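Local coordinates for protein poly-beta-hydroxybuterate polymerase (Cupriavidus necator, PDB 5T6O) that probably polymerises hydroxybutyryl units from their coenzyme A thioesters into polyhydroxybutyrate, as the catalytic domain of a class I synthase with an alpha/beta hydrolase fold, at residues A15-Q27 / D91-A104. The protein carries 1 engineered substitution. Sequence-based numbering, arbitrary orientation.
Sequences AVVFENEYFQLLQ and DYIEHAAIRAIEVA. With SO4 (sulfate ion), chain C.
Asn20, in the turn of the hairpin 15-27, reaches helix 91-104 through its amide. Its CB lies beside sulfate O3. CG sits between the backbone N and the carbonyl carbon (chi1 68°), which lets OD1 turn back while ND2 faces the helix. OD1 accepts from Tyr22 N (2.8 Å), an Asx turn, and from Phe23 N, completing an Asx motif; both bonds help fix the amide's rotation. ND2 spends one N-H on His95 O (2.9 Å, nearly straight at 172°), in the helix's wider pi-type turn, and the other on sulfate O2 (3.0 Å). A carboxamide suits the place because its two ends donate and accept at once. Arg99 completes the anion site, NE binding O2 (2.8 Å) and NH1 binding O4, while Phe18 CE1 lies over its guanidinium. Val103 CG2 sits squarely over the Phe18 ring, a CH-pi contact. Phe23 CE2 meets Ala100 CB, and beside small Ala96 its CE1 reaches Ala96 CA (3.7 Å). Leu25 CD2 slides past Val103 CG1 (3.7 Å). Tyr22 and Tyr92 make an offset edge-to-face pair, Tyr22 giving the edge (planes at 84°). The helix thus packs on the alpha/beta hydrolase sheet through apolar groups; the sulfate, probably from the crystallisation liquor, indicates only that the polar margin can hold an anion.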
loop_
_atom_site.group_PDB
_atom_site.type_symbol
_atom_site.label_atom_id
_atom_site.label_comp_id
_atom_site.label_asym_id
_atom_site.label_seq_id
_atom_site.Cartn_x
_atom_site.Cartn_y
_atom_site.Cartn_z
ATOM N N ALA A 15 -9.833 36.062 -27.812
ATOM C CA ALA A 15 -11.111 36.753 -27.689
ATOM C C ALA A 15 -12.189 35.770 -27.262
ATOM O O ALA A 15 -12.160 34.593 -27.634
ATOM C CB ALA A 15 -11.531 37.420 -29.005
ATOM N N VAL A 16 -13.136 36.255 -26.458
ATOM C CA VAL A 16 -14.399 35.540 -26.288
ATOM C C VAL A 16 -15.183 35.646 -27.589
ATOM O O VAL A 16 -15.409 36.753 -28.097
ATOM C CB VAL A 16 -15.214 36.128 -25.121
ATOM C CG1 VAL A 16 -16.610 35.476 -25.033
ATOM C CG2 VAL A 16 -14.467 36.023 -23.783
ATOM N N VAL A 17 -15.605 34.503 -28.137
ATOM C CA VAL A 17 -16.394 34.476 -29.368
ATOM C C VAL A 17 -17.818 33.982 -29.140
ATOM O O VAL A 17 -18.630 34.004 -30.078
ATOM C CB VAL A 17 -15.703 33.652 -30.480
ATOM C CG1 VAL A 17 -14.401 34.325 -30.927
ATOM C CG2 VAL A 17 -15.419 32.202 -30.038
ATOM N N PHE A 18 -18.155 33.558 -27.927
ATOM C CA PHE A 18 -19.489 33.057 -27.628
ATOM C C PHE A 18 -19.636 33.026 -26.116
ATOM O O PHE A 18 -18.666 32.770 -25.398
ATOM C CB PHE A 18 -19.718 31.650 -28.206
ATOM C CG PHE A 18 -21.015 31.021 -27.752
ATOM C CD1 PHE A 18 -22.205 31.360 -28.364
ATOM C CD2 PHE A 18 -21.042 30.110 -26.692
ATOM C CE1 PHE A 18 -23.408 30.804 -27.937
ATOM C CE2 PHE A 18 -22.258 29.546 -26.257
ATOM C CZ PHE A 18 -23.430 29.895 -26.885
ATOM N N GLU A 19 -20.856 33.249 -25.638
ATOM C CA GLU A 19 -21.089 33.083 -24.210
ATOM C C GLU A 19 -22.552 32.755 -23.971
ATOM O O GLU A 19 -23.444 33.242 -24.681
ATOM C CB GLU A 19 -20.678 34.340 -23.415
ATOM C CG GLU A 19 -21.547 35.550 -23.661
ATOM C CD GLU A 19 -20.954 36.852 -23.090
ATOM O OE1 GLU A 19 -19.733 36.904 -22.837
ATOM O OE2 GLU A 19 -21.714 37.829 -22.912
ATOM N N ASN A 20 -22.797 31.931 -22.958
ATOM C CA ASN A 20 -24.155 31.743 -22.455
ATOM C C ASN A 20 -24.068 31.698 -20.933
ATOM O O ASN A 20 -23.066 32.109 -20.335
ATOM C CB ASN A 20 -24.830 30.509 -23.092
ATOM C CG ASN A 20 -24.205 29.176 -22.672
ATOM O OD1 ASN A 20 -23.348 29.105 -21.791
ATOM N ND2 ASN A 20 -24.653 28.099 -23.317
ATOM N N GLU A 21 -25.120 31.198 -20.289
ATOM C CA GLU A 21 -25.149 31.228 -18.834
ATOM C C GLU A 21 -24.068 30.349 -18.230
ATOM O O GLU A 21 -23.640 30.600 -17.096
ATOM C CB GLU A 21 -26.526 30.801 -18.318
ATOM C CG GLU A 21 -27.630 31.817 -18.599
ATOM C CD GLU A 21 -27.317 33.194 -18.029
ATOM O OE1 GLU A 21 -26.880 33.267 -16.861
ATOM O OE2 GLU A 21 -27.497 34.200 -18.754
ATOM N N TYR A 22 -23.597 29.354 -18.972
ATOM C CA TYR A 22 -22.717 28.330 -18.429
ATOM C C TYR A 22 -21.247 28.574 -18.713
ATOM O O TYR A 22 -20.402 28.108 -17.944
ATOM C CB TYR A 22 -23.103 26.954 -18.989
ATOM C CG TYR A 22 -24.479 26.515 -18.570
ATOM C CD1 TYR A 22 -25.612 26.923 -19.277
ATOM C CD2 TYR A 22 -24.659 25.698 -17.450
ATOM C CE1 TYR A 22 -26.884 26.526 -18.886
ATOM C CE2 TYR A 22 -25.937 25.299 -17.049
ATOM C CZ TYR A 22 -27.034 25.713 -17.768
ATOM O OH TYR A 22 -28.293 25.308 -17.371
ATOM N N PHE A 23 -20.906 29.270 -19.795
ATOM C CA PHE A 23 -19.495 29.378 -20.151
ATOM C C PHE A 23 -19.290 30.462 -21.201
ATOM O O PHE A 23 -20.241 30.959 -21.818
ATOM C CB PHE A 23 -18.951 28.044 -20.671
ATOM C CG PHE A 23 -19.347 27.741 -22.092
ATOM C CD1 PHE A 23 -20.652 27.404 -22.405
ATOM C CD2 PHE A 23 -18.401 27.769 -23.111
ATOM C CE1 PHE A 23 -21.008 27.122 -23.719
ATOM C CE2 PHE A 23 -18.747 27.484 -24.417
ATOM C CZ PHE A 23 -20.045 27.160 -24.726
ATOM N N GLN A 24 -18.022 30.834 -21.372
ATOM C CA GLN A 24 -17.547 31.623 -22.500
ATOM C C GLN A 24 -16.616 30.769 -23.350
ATOM O O GLN A 24 -15.770 30.042 -22.818
ATOM C CB GLN A 24 -16.790 32.866 -22.032
ATOM C CG GLN A 24 -17.671 33.910 -21.376
ATOM C CD GLN A 24 -16.899 35.130 -20.960
ATOM O OE1 GLN A 24 -15.867 35.031 -20.278
ATOM N NE2 GLN A 24 -17.377 36.305 -21.393
ATOM N N LEU A 25 -16.765 30.850 -24.669
ATOM C CA LEU A 25 -15.841 30.171 -25.567
ATOM C C LEU A 25 -14.722 31.139 -25.933
ATOM O O LEU A 25 -14.988 32.201 -26.501
ATOM C CB LEU A 25 -16.536 29.678 -26.833
ATOM C CG LEU A 25 -15.639 28.758 -27.681
ATOM C CD1 LEU A 25 -15.358 27.455 -26.951
ATOM C CD2 LEU A 25 -16.292 28.491 -29.037
ATOM N N LEU A 26 -13.485 30.794 -25.575
ATOM C CA LEU A 26 -12.335 31.582 -26.007
ATOM C C LEU A 26 -11.760 31.008 -27.293
ATOM O O LEU A 26 -11.768 29.796 -27.508
ATOM C CB LEU A 26 -11.233 31.598 -24.946
ATOM C CG LEU A 26 -11.625 31.949 -23.503
ATOM C CD1 LEU A 26 -10.374 32.129 -22.626
ATOM C CD2 LEU A 26 -12.486 33.172 -23.451
ATOM N N GLN A 27 -11.251 31.896 -28.149
ATOM C CA GLN A 27 -10.474 31.516 -29.324
ATOM C C GLN A 27 -9.186 32.318 -29.284
ATOM O O GLN A 27 -9.229 33.539 -29.121
ATOM C CB GLN A 27 -11.209 31.798 -30.646
ATOM C CG GLN A 27 -10.385 31.406 -31.882
ATOM C CD GLN A 27 -11.095 31.699 -33.196
ATOM O OE1 GLN A 27 -10.511 31.569 -34.285
ATOM N NE2 GLN A 27 -12.353 32.110 -33.109
ATOM N N ASP A 91 -27.460 19.582 -17.496
ATOM C CA ASP A 91 -27.422 20.958 -17.983
ATOM C C ASP A 91 -26.042 21.293 -18.519
ATOM O O ASP A 91 -25.900 21.903 -19.589
ATOM C CB ASP A 91 -27.780 21.940 -16.868
ATOM C CG ASP A 91 -29.242 21.909 -16.473
ATOM O OD1 ASP A 91 -30.099 21.440 -17.261
ATOM O OD2 ASP A 91 -29.523 22.387 -15.349
ATOM N N TYR A 92 -25.010 20.918 -17.762
ATOM C CA TYR A 92 -23.639 21.225 -18.151
ATOM C C TYR A 92 -23.246 20.466 -19.405
ATOM O O TYR A 92 -22.520 20.997 -20.250
ATOM C CB TYR A 92 -22.686 20.895 -17.002
ATOM C CG TYR A 92 -22.502 22.028 -16.007
ATOM C CD1 TYR A 92 -23.591 22.679 -15.449
ATOM C CD2 TYR A 92 -21.229 22.443 -15.635
ATOM C CE1 TYR A 92 -23.422 23.709 -14.538
ATOM C CE2 TYR A 92 -21.050 23.471 -14.721
ATOM C CZ TYR A 92 -22.143 24.099 -14.180
ATOM O OH TYR A 92 -21.955 25.124 -13.273
ATOM N N ILE A 93 -23.698 19.217 -19.534
ATOM C CA ILE A 93 -23.380 18.430 -20.723
ATOM C C ILE A 93 -23.980 19.078 -21.963
ATOM O O ILE A 93 -23.295 19.276 -22.977
ATOM C CB ILE A 93 -23.867 16.976 -20.558
ATOM C CG1 ILE A 93 -23.141 16.287 -19.392
ATOM C CG2 ILE A 93 -23.650 16.197 -21.850
ATOM C CD1 ILE A 93 -21.623 16.190 -19.569
ATOM N N GLU A 94 -25.270 19.432 -21.893
ATOM C CA GLU A 94 -25.971 19.958 -23.060
ATOM C C GLU A 94 -25.558 21.394 -23.367
ATOM O O GLU A 94 -25.228 21.726 -24.512
ATOM C CB GLU A 94 -27.480 19.899 -22.833
ATOM C CG GLU A 94 -28.269 20.196 -24.086
ATOM C CD GLU A 94 -28.228 19.038 -25.067
ATOM O OE1 GLU A 94 -28.748 17.953 -24.711
ATOM O OE2 GLU A 94 -27.674 19.209 -26.179
ATOM N N HIS A 95 -25.597 22.266 -22.363
ATOM C CA HIS A 95 -25.493 23.696 -22.613
ATOM C C HIS A 95 -24.070 24.226 -22.525
ATOM O O HIS A 95 -23.853 25.416 -22.776
ATOM C CB HIS A 95 -26.407 24.448 -21.646
ATOM C CG HIS A 95 -27.838 24.037 -21.749
ATOM N ND1 HIS A 95 -28.557 24.149 -22.922
ATOM C CD2 HIS A 95 -28.678 23.495 -20.838
ATOM C CE1 HIS A 95 -29.785 23.701 -22.721
ATOM N NE2 HIS A 95 -29.884 23.298 -21.467
ATOM N N ALA A 96 -23.097 23.380 -22.185
ATOM C CA ALA A 96 -21.712 23.824 -22.194
ATOM C C ALA A 96 -20.841 22.899 -23.035
ATOM O O ALA A 96 -20.241 23.349 -24.011
ATOM C CB ALA A 96 -21.173 23.935 -20.766
ATOM N N ALA A 97 -20.763 21.609 -22.698
ATOM C CA ALA A 97 -19.858 20.724 -23.434
ATOM C C ALA A 97 -20.329 20.520 -24.872
ATOM O O ALA A 97 -19.576 20.758 -25.825
ATOM C CB ALA A 97 -19.724 19.376 -22.719
ATOM N N ILE A 98 -21.568 20.057 -25.047
ATOM C CA ILE A 98 -22.078 19.836 -26.396
ATOM C C ILE A 98 -22.197 21.162 -27.135
ATOM O O ILE A 98 -21.826 21.268 -28.310
ATOM C CB ILE A 98 -23.419 19.073 -26.340
ATOM C CG1 ILE A 98 -23.183 17.648 -25.828
ATOM C CG2 ILE A 98 -24.081 19.027 -27.705
ATOM C CD1 ILE A 98 -24.457 16.814 -25.703
ATOM N N ARG A 99 -22.675 22.206 -26.446
ATOM C CA ARG A 99 -22.769 23.530 -27.061
ATOM C C ARG A 99 -21.403 24.030 -27.531
ATOM O O ARG A 99 -21.285 24.580 -28.631
ATOM C CB ARG A 99 -23.396 24.516 -26.069
ATOM C CG ARG A 99 -23.737 25.899 -26.643
ATOM C CD ARG A 99 -24.805 25.817 -27.733
ATOM N NE ARG A 99 -25.455 27.113 -27.928
ATOM C CZ ARG A 99 -25.554 27.748 -29.094
ATOM N NH1 ARG A 99 -26.154 28.930 -29.149
ATOM N NH2 ARG A 99 -25.079 27.199 -30.203
ATOM N N ALA A 100 -20.355 23.842 -26.717
ATOM C CA ALA A 100 -19.029 24.322 -27.107
ATOM C C ALA A 100 -18.507 23.576 -28.322
ATOM O O ALA A 100 -17.868 24.171 -29.200
ATOM C CB ALA A 100 -18.041 24.180 -25.948
ATOM N N ILE A 101 -18.742 22.264 -28.379
ATOM C CA ILE A 101 -18.373 21.501 -29.567
ATOM C C ILE A 101 -19.065 22.067 -30.800
ATOM O O ILE A 101 -18.437 22.245 -31.855
ATOM C CB ILE A 101 -18.697 20.009 -29.359
ATOM C CG1 ILE A 101 -17.772 19.418 -28.293
ATOM C CG2 ILE A 101 -18.544 19.223 -30.662
ATOM C CD1 ILE A 101 -18.221 18.047 -27.822
ATOM N N GLU A 102 -20.368 22.369 -30.684
ATOM C CA GLU A 102 -21.135 22.854 -31.828
ATOM C C GLU A 102 -20.620 24.207 -32.308
ATOM O O GLU A 102 -20.482 24.438 -33.518
ATOM C CB GLU A 102 -22.616 22.948 -31.463
ATOM C CG GLU A 102 -23.495 23.536 -32.566
ATOM C CD GLU A 102 -24.933 23.808 -32.122
ATOM O OE1 GLU A 102 -25.177 24.026 -30.907
ATOM O OE2 GLU A 102 -25.822 23.803 -33.001
ATOM N N VAL A 103 -20.327 25.112 -31.375
ATOM C CA VAL A 103 -19.910 26.456 -31.765
ATOM C C VAL A 103 -18.503 26.432 -32.339
ATOM O O VAL A 103 -18.230 27.054 -33.375
ATOM C CB VAL A 103 -20.026 27.422 -30.572
ATOM C CG1 VAL A 103 -19.475 28.798 -30.960
ATOM C CG2 VAL A 103 -21.497 27.522 -30.111
ATOM N N ALA A 104 -17.585 25.715 -31.685
ATOM C CA ALA A 104 -16.228 25.613 -32.220
ATOM C C ALA A 104 -16.224 24.970 -33.603
ATOM O O ALA A 104 -15.521 25.426 -34.512
ATOM C CB ALA A 104 -15.348 24.819 -31.258
HETATM S S SO4 C . -27.581 29.165 -25.832
HETATM O O1 SO4 C . -28.745 28.672 -26.556
HETATM O O2 SO4 C . -26.672 28.049 -25.534
HETATM O O3 SO4 C . -28.000 29.815 -24.599
HETATM O O4 SO4 C . -26.902 30.153 -26.665
#